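Local coordinates for protein nisin leader peptide-processing serine protease NisP (Lactococcus lactis subsp. lactis, PDB 4MZD) that probably acts as a subtilisin-like serine endopeptidase that removes the leader peptide from the nisin precursor, at residues I286-F300 with A307-K319. Residues are numbered along the deposited sequence; the frame is centred on the assembly and turned at random.
Sequences IAVGGIDGYGNISDF and AIYAPAGTTANFK
Parallel pairing of strand 286-291 with strand 308-311, at the end of the central subtilase sheet, is established by an unbroken backbone ladder: Ile-308 N to Ala-287 O, Gly-289 N to Ile-308 O, Ala-310 N to Gly-289 O and Ile-291 N to Ala-310 O. Beyond it, Ile-291 O accepts twice, from Ala-312 N (2.8 Å, 174°) and, at greater length, from Gly-313 N.

On one face Val-288 and Ile-308 lie side by side, their CG2 methyls 3.9 Å apart, and both touch Val-359 of helix 356-370. On the other, the Tyr-309 ring packs against Gly-289, with CD1 3.4 Å from Gly-289 C, while Ile-297 CG1 lies over one ring face; the phenol OH is hydrogen-bonded to Gly-304 N.

Past the strands, Ser-298 OG donates to Gly-313 O (2.7 Å) in the carbonyl plane. With CG of Asp-299 set between backbone N and carbonyl carbon (chi1 65°), both its oxygens are met on their syn sides, the donors somewhat out of the carboxylate plane: OD1 takes Thr-315 N at 2.8 Å and OD2 takes Thr-315 OG1 at 2.7 Å. This two-pronged grip just before helix 316-328 fixes the carboxylate's rotation. One water links Asp-292 OD2, Asp-299 N and Thr-314 OG1. Phe-300 CZ meets Ala-312 CB at 3.8 Å; the side chain of Ala-312 is itself about 7 Å from that of Ser-353, the predicted nucleophile. Such a parallel pairing of the edge strand with its inner neighbour, packed against the helix that follows the predicted catalytic serine, is characteristic of the subtilisin fold.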
ATOM      1  N   ILE A 286       3.158  -6.353  -7.669  1.00  8.14           N
ATOM      2  CA  ILE A 286       2.641  -7.246  -6.637  1.00  8.43           C
ATOM      3  C   ILE A 286       1.402  -6.607  -6.025  1.00  7.87           C
ATOM      4  O   ILE A 286       1.493  -5.582  -5.358  1.00  8.60           O
ATOM      5  CB  ILE A 286       3.706  -7.520  -5.564  1.00  9.97           C
ATOM      6  CG1 ILE A 286       4.903  -8.221  -6.211  1.00 12.37           C
ATOM      7  CG2 ILE A 286       3.127  -8.346  -4.422  1.00 10.38           C
ATOM      8  CD1 ILE A 286       6.068  -8.426  -5.310  1.00 15.17           C
ATOM      9  N   ALA A 287       0.245  -7.205  -6.298  1.00  7.79           N
ATOM     10  CA  ALA A 287      -1.028  -6.732  -5.759  1.00  7.81           C
ATOM     11  C   ALA A 287      -1.253  -7.334  -4.384  1.00  7.58           C
ATOM     12  O   ALA A 287      -1.083  -8.542  -4.195  1.00  8.86           O
ATOM     13  CB  ALA A 287      -2.175  -7.111  -6.688  1.00  9.09           C
ATOM     14  N   VAL A 288      -1.643  -6.490  -3.430  1.00  7.31           N
ATOM     15  CA  VAL A 288      -1.800  -6.930  -2.051  1.00  7.61           C
ATOM     16  C   VAL A 288      -3.211  -6.648  -1.551  1.00  7.40           C
ATOM     17  O   VAL A 288      -3.684  -5.508  -1.575  1.00  7.69           O
ATOM     18  CB  VAL A 288      -0.793  -6.237  -1.111  1.00  7.54           C
ATOM     19  CG1 VAL A 288      -0.935  -6.799   0.291  1.00  8.14           C
ATOM     20  CG2 VAL A 288       0.637  -6.402  -1.639  1.00  7.95           C
ATOM     21  N   GLY A 289      -3.884  -7.701  -1.096  1.00  7.45           N
ATOM     22  CA  GLY A 289      -5.176  -7.560  -0.454  1.00  8.09           C
ATOM     23  C   GLY A 289      -5.070  -7.806   1.037  1.00  7.80           C
ATOM     24  O   GLY A 289      -3.979  -8.050   1.576  1.00  8.14           O
ATOM     25  N   GLY A 290      -6.216  -7.752   1.708  1.00  7.52           N
ATOM     26  CA  GLY A 290      -6.244  -7.770   3.155  1.00  7.81           C
ATOM     27  C   GLY A 290      -6.902  -8.987   3.757  1.00  7.94           C
ATOM     28  O   GLY A 290      -7.900  -9.491   3.234  1.00  8.62           O
ATOM     29  N   ILE A 291      -6.324  -9.465   4.860  1.00  8.10           N
ATOM     30  CA  ILE A 291      -6.976 -10.447   5.714  1.00  8.41           C
ATOM     31  C   ILE A 291      -7.207  -9.877   7.109  1.00  8.01           C
ATOM     32  O   ILE A 291      -6.555  -8.912   7.535  1.00  8.18           O
ATOM     33  CB  ILE A 291      -6.189 -11.787   5.810  1.00  9.29           C
ATOM     34  CG1 ILE A 291      -4.729 -11.543   6.198  1.00 10.65           C
ATOM     35  CG2 ILE A 291      -6.305 -12.581   4.515  1.00 10.24           C
ATOM     36  CD1 ILE A 291      -3.994 -12.790   6.630  1.00 13.58           C
ATOM     37  N   ASP A 292      -8.151 -10.481   7.819  1.00  8.77           N
ATOM     38  CA  ASP A 292      -8.367 -10.159   9.214  1.00  9.50           C
ATOM     39  C   ASP A 292      -7.592 -11.125  10.108  1.00  9.85           C
ATOM     40  O   ASP A 292      -6.824 -11.960   9.624  1.00 10.91           O
ATOM     41  CB  ASP A 292      -9.863 -10.092   9.561  1.00 10.63           C
ATOM     42  CG  ASP A 292     -10.582 -11.416   9.387  1.00 11.27           C
ATOM     43  OD1 ASP A 292      -9.931 -12.488   9.413  1.00 11.06           O
ATOM     44  OD2 ASP A 292     -11.825 -11.377   9.250  1.00 13.52           O
ATOM     45  N   GLY A 293      -7.768 -10.983  11.416  1.00 10.84           N
ATOM     46  CA  GLY A 293      -7.019 -11.773  12.371  1.00 12.44           C
ATOM     47  C   GLY A 293      -7.332 -13.255  12.343  1.00 13.31           C
ATOM     48  O   GLY A 293      -6.600 -14.045  12.936  1.00 15.18           O
ATOM     49  N   TYR A 294      -8.415 -13.630  11.667  1.00 13.18           N
ATOM     50  CA  TYR A 294      -8.792 -15.031  11.503  1.00 14.45           C
ATOM     51  C   TYR A 294      -8.160 -15.654  10.260  1.00 14.86           C
ATOM     52  O   TYR A 294      -8.295 -16.858  10.027  1.00 16.84           O
ATOM     53  CB  TYR A 294     -10.311 -15.158  11.396  1.00 15.23           C
ATOM     54  CG  TYR A 294     -11.053 -14.837  12.668  1.00 16.59           C
ATOM     55  CD1 TYR A 294     -11.304 -15.822  13.611  1.00 17.70           C
ATOM     56  CD2 TYR A 294     -11.512 -13.553  12.923  1.00 17.44           C
ATOM     57  CE1 TYR A 294     -11.984 -15.535  14.777  1.00 18.40           C
ATOM     58  CE2 TYR A 294     -12.195 -13.258  14.085  1.00 18.08           C
ATOM     59  CZ  TYR A 294     -12.428 -14.250  15.008  1.00 18.75           C
ATOM     60  OH  TYR A 294     -13.110 -13.952  16.164  1.00 20.42           O
ATOM     61  N   GLY A 295      -7.487 -14.838   9.456  1.00 13.91           N
ATOM     62  CA  GLY A 295      -6.896 -15.309   8.215  1.00 14.19           C
ATOM     63  C   GLY A 295      -7.871 -15.330   7.047  1.00 14.06           C
ATOM     64  O   GLY A 295      -7.561 -15.863   5.977  1.00 16.61           O
ATOM     65  N   ASN A 296      -9.057 -14.765   7.252  1.00 12.56           N
ATOM     66  CA  ASN A 296     -10.035 -14.630   6.183  1.00 12.25           C
ATOM     67  C   ASN A 296      -9.862 -13.307   5.469  1.00 10.86           C
ATOM     68  O   ASN A 296      -9.439 -12.321   6.077  1.00 10.48           O
ATOM     69  CB  ASN A 296     -11.451 -14.700   6.741  1.00 14.41           C
ATOM     70  CG  ASN A 296     -11.744 -16.020   7.406  1.00 15.99           C
ATOM     71  OD1 ASN A 296     -11.310 -17.074   6.939  1.00 17.05           O
ATOM     72  ND2 ASN A 296     -12.480 -15.975   8.504  1.00 17.02           N
ATOM     73  N   ILE A 297     -10.192 -13.266   4.185  1.00 11.26           N
ATOM     74  CA  ILE A 297     -10.149 -12.001   3.472  1.00 10.98           C
ATOM     75  C   ILE A 297     -11.006 -10.978   4.215  1.00 10.06           C
ATOM     76  O   ILE A 297     -12.144 -11.263   4.604  1.00 11.37           O
ATOM     77  CB  ILE A 297     -10.582 -12.147   1.996  1.00 12.63           C
ATOM     78  CG1 ILE A 297      -9.578 -13.031   1.246  1.00 14.86           C
ATOM     79  CG2 ILE A 297     -10.693 -10.786   1.339  1.00 12.67           C
ATOM     80  CD1 ILE A 297      -9.870 -13.201  -0.241  1.00 16.00           C
ATOM     81  N   SER A 298     -10.438  -9.798   4.438  1.00  9.57           N
ATOM     82  CA  SER A 298     -11.143  -8.733   5.139  1.00  9.09           C
ATOM     83  C   SER A 298     -12.465  -8.422   4.462  1.00  9.34           C
ATOM     84  O   SER A 298     -12.549  -8.410   3.233  1.00  9.37           O
ATOM     85  CB  SER A 298     -10.297  -7.461   5.143  1.00  8.50           C
ATOM     86  OG  SER A 298      -9.015  -7.690   5.703  1.00  8.76           O
ATOM     87  N   ASP A 299     -13.490  -8.130   5.256  1.00  9.53           N
ATOM     88  CA  ASP A 299     -14.788  -7.798   4.687  1.00  9.75           C
ATOM     89  C   ASP A 299     -14.702  -6.722   3.609  1.00  9.36           C
ATOM     90  O   ASP A 299     -15.393  -6.801   2.592  1.00 10.14           O
ATOM     91  CB  ASP A 299     -15.801  -7.392   5.770  1.00 10.38           C
ATOM     92  CG  ASP A 299     -15.429  -6.103   6.489  1.00 10.04           C
ATOM     93  OD1 ASP A 299     -14.248  -5.944   6.864  1.00 10.17           O
ATOM     94  OD2 ASP A 299     -16.333  -5.261   6.704  1.00 10.68           O
ATOM     95  N   PHE A 300     -13.857  -5.717   3.829  1.00  8.87           N
ATOM     96  CA  PHE A 300     -13.739  -4.606   2.886  1.00  9.11           C
ATOM     97  C   PHE A 300     -12.826  -4.887   1.687  1.00  8.45           C
ATOM     98  O   PHE A 300     -12.832  -4.121   0.728  1.00  8.73           O
ATOM     99  CB  PHE A 300     -13.228  -3.342   3.588  1.00  9.19           C
ATOM    100  CG  PHE A 300     -11.960  -3.557   4.368  1.00  8.22           C
ATOM    101  CD1 PHE A 300     -10.737  -3.694   3.723  1.00  8.25           C
ATOM    102  CD2 PHE A 300     -11.990  -3.636   5.755  1.00  8.46           C
ATOM    103  CE1 PHE A 300      -9.575  -3.912   4.439  1.00  8.54           C
ATOM    104  CE2 PHE A 300     -10.828  -3.851   6.477  1.00  8.85           C
ATOM    105  CZ  PHE A 300      -9.627  -3.999   5.822  1.00  8.84           C
ATOM    106  N   ALA A 307      -3.286 -12.154  -6.288  1.00 14.64           N
ATOM    107  CA  ALA A 307      -2.780 -11.311  -5.215  1.00 12.23           C
ATOM    108  C   ALA A 307      -2.143 -12.111  -4.084  1.00 10.74           C
ATOM    109  O   ALA A 307      -2.310 -13.328  -3.978  1.00 12.26           O
ATOM    110  CB  ALA A 307      -3.893 -10.441  -4.679  1.00 11.99           C
ATOM    111  N   ILE A 308      -1.401 -11.404  -3.247  1.00  9.67           N
ATOM    112  CA  ILE A 308      -0.997 -11.907  -1.947  1.00  9.16           C
ATOM    113  C   ILE A 308      -1.771 -11.109  -0.907  1.00  8.86           C
ATOM    114  O   ILE A 308      -2.140  -9.957  -1.157  1.00  9.30           O
ATOM    115  CB  ILE A 308       0.524 -11.781  -1.735  1.00 10.32           C
ATOM    116  CG1 ILE A 308       0.948 -12.445  -0.423  1.00 11.95           C
ATOM    117  CG2 ILE A 308       0.964 -10.323  -1.783  1.00 10.82           C
ATOM    118  CD1 ILE A 308       2.452 -12.526  -0.251  1.00 13.31           C
ATOM    119  N   TYR A 309      -2.032 -11.719   0.244  1.00  9.00           N
ATOM    120  CA  TYR A 309      -2.822 -11.072   1.286  1.00  8.68           C
ATOM    121  C   TYR A 309      -2.018 -10.936   2.569  1.00  8.90           C
ATOM    122  O   TYR A 309      -1.185 -11.787   2.886  1.00  9.64           O
ATOM    123  CB  TYR A 309      -4.113 -11.859   1.542  1.00  9.81           C
ATOM    124  CG  TYR A 309      -5.021 -11.879   0.332  1.00  9.95           C
ATOM    125  CD1 TYR A 309      -6.065 -10.970   0.205  1.00 10.35           C
ATOM    126  CD2 TYR A 309      -4.812 -12.787  -0.699  1.00 10.63           C
ATOM    127  CE1 TYR A 309      -6.880 -10.974  -0.909  1.00 11.29           C
ATOM    128  CE2 TYR A 309      -5.618 -12.793  -1.818  1.00 11.17           C
ATOM    129  CZ  TYR A 309      -6.646 -11.881  -1.919  1.00 11.52           C
ATOM    130  OH  TYR A 309      -7.462 -11.874  -3.027  1.00 13.50           O
ATOM    131  N   ALA A 310      -2.256  -9.856   3.299  1.00  7.92           N
ATOM    132  CA  ALA A 310      -1.608  -9.665   4.589  1.00  7.99           C
ATOM    133  C   ALA A 310      -2.572  -8.925   5.513  1.00  7.36           C
ATOM    134  O   ALA A 310      -3.582  -8.382   5.061  1.00  7.64           O
ATOM    135  CB  ALA A 310      -0.296  -8.909   4.425  1.00  8.43           C
ATOM    136  N   PRO A 311      -2.287  -8.911   6.823  1.00  7.62           N
ATOM    137  CA  PRO A 311      -3.279  -8.342   7.745  1.00  7.81           C
ATOM    138  C   PRO A 311      -3.609  -6.867   7.506  1.00  7.67           C
ATOM    139  O   PRO A 311      -2.720  -6.009   7.523  1.00  8.39           O
ATOM    140  CB  PRO A 311      -2.641  -8.565   9.120  1.00  8.81           C
ATOM    141  CG  PRO A 311      -1.835  -9.815   8.926  1.00  8.93           C
ATOM    142  CD  PRO A 311      -1.241  -9.658   7.544  1.00  8.67           C
ATOM    143  N   ALA A 312      -4.906  -6.613   7.325  1.00  7.73           N
ATOM    144  CA  ALA A 312      -5.477  -5.295   7.077  1.00  7.73           C
ATOM    145  C   ALA A 312      -6.586  -4.957   8.068  1.00  7.36           C
ATOM    146  O   ALA A 312      -7.023  -3.813   8.129  1.00  8.14           O
ATOM    147  CB  ALA A 312      -6.025  -5.215   5.663  1.00  8.45           C
ATOM    148  N   GLY A 313      -7.069  -5.958   8.804  1.00  7.56           N
ATOM    149  CA  GLY A 313      -8.146  -5.762   9.758  1.00  8.15           C
ATOM    150  C   GLY A 313      -9.524  -6.062   9.190  1.00  8.33           C
ATOM    151  O   GLY A 313      -9.672  -6.733   8.160  1.00  8.91           O
ATOM    152  N   THR A 314     -10.543  -5.572   9.889  1.00  8.70           N
ATOM    153  CA  THR A 314     -11.922  -5.817   9.502  1.00  8.75           C
ATOM    154  C   THR A 314     -12.823  -4.694   9.975  1.00  8.48           C
ATOM    155  O   THR A 314     -12.599  -4.097  11.038  1.00  8.47           O
ATOM    156  CB  THR A 314     -12.436  -7.151  10.082  1.00  9.62           C
ATOM    157  OG1 THR A 314     -13.793  -7.347   9.680  1.00  9.71           O
ATOM    158  CG2 THR A 314     -12.390  -7.160  11.598  1.00 10.76           C
ATOM    159  N   THR A 315     -13.852  -4.414   9.182  1.00  8.48           N
ATOM    160  CA  THR A 315     -14.916  -3.506   9.600  1.00  8.68           C
ATOM    161  C   THR A 315     -16.232  -4.240   9.872  1.00  8.79           C
ATOM    162  O   THR A 315     -17.269  -3.613  10.073  1.00  9.31           O
ATOM    163  CB  THR A 315     -15.144  -2.339   8.597  1.00  9.51           C
ATOM    164  OG1 THR A 315     -15.221  -2.840   7.256  1.00 10.40           O
ATOM    165  CG2 THR A 315     -14.007  -1.340   8.673  1.00 10.82           C
ATOM    166  N   ALA A 316     -16.189  -5.565   9.911  1.00  8.57           N
ATOM    167  CA  ALA A 316     -17.426  -6.331  10.060  1.00  8.88           C
ATOM    168  C   ALA A 316     -18.137  -6.039  11.378  1.00  8.79           C
ATOM    169  O   ALA A 316     -19.360  -5.892  11.410  1.00  9.40           O
ATOM    170  CB  ALA A 316     -17.150  -7.809   9.918  1.00 10.56           C
ATOM    171  N   ASN A 317     -17.381  -5.963  12.467  1.00  8.63           N
ATOM    172  CA  ASN A 317     -17.990  -5.689  13.762  1.00  9.03           C
ATOM    173  C   ASN A 317     -18.349  -4.225  13.932  1.00  9.18           C
ATOM    174  O   ASN A 317     -19.377  -3.898  14.511  1.00  9.90           O
ATOM    175  CB  ASN A 317     -17.110  -6.195  14.896  1.00  9.34           C
ATOM    176  CG  ASN A 317     -16.899  -7.681  14.813  1.00 10.60           C
ATOM    177  OD1 ASN A 317     -17.861  -8.436  14.672  1.00 12.06           O
ATOM    178  ND2 ASN A 317     -15.647  -8.114  14.856  1.00 12.12           N
ATOM    179  N   PHE A 318     -17.509  -3.336  13.410  1.00  8.57           N
ATOM    180  CA  PHE A 318     -17.878  -1.932  13.386  1.00  9.18           C
ATOM    181  C   PHE A 318     -19.255  -1.755  12.742  1.00  9.60           C
ATOM    182  O   PHE A 318     -20.110  -1.025  13.255  1.00 10.75           O
ATOM    183  CB  PHE A 318     -16.840  -1.102  12.632  1.00 10.03           C
ATOM    184  CG  PHE A 318     -17.096   0.374  12.713  1.00 11.43           C
ATOM    185  CD1 PHE A 318     -16.489   1.140  13.691  1.00 12.87           C
ATOM    186  CD2 PHE A 318     -17.966   0.995  11.829  1.00 14.43           C
ATOM    187  CE1 PHE A 318     -16.732   2.497  13.778  1.00 15.17           C
ATOM    188  CE2 PHE A 318     -18.213   2.351  11.913  1.00 16.69           C
ATOM    189  CZ  PHE A 318     -17.593   3.102  12.888  1.00 16.91           C
ATOM    190  N   LYS A 319     -19.467  -2.414  11.608  1.00  9.50           N
ATOM    191  CA  LYS A 319     -20.721  -2.277  10.879  1.00 10.28           C
ATOM    192  C   LYS A 319     -21.911  -2.895  11.607  1.00 10.41           C
ATOM    193  O   LYS A 319     -23.017  -2.358  11.558  1.00 12.20           O
ATOM    194  CB  LYS A 319     -20.581  -2.893   9.496  1.00 12.42           C
ATOM    195  CG  LYS A 319     -19.713  -2.093   8.578  1.00 14.42           C
ATOM    196  CD  LYS A 319     -19.510  -2.835   7.282  1.00 18.07           C
ATOM    197  CE  LYS A 319     -18.557  -2.087   6.393  1.00 20.59           C
ATOM    198  NZ  LYS A 319     -18.945  -0.660   6.280  1.00 22.73           N
TER
HETATM  199  O   HOH W   1     -13.399  -9.356   7.924  1.00 13.09           O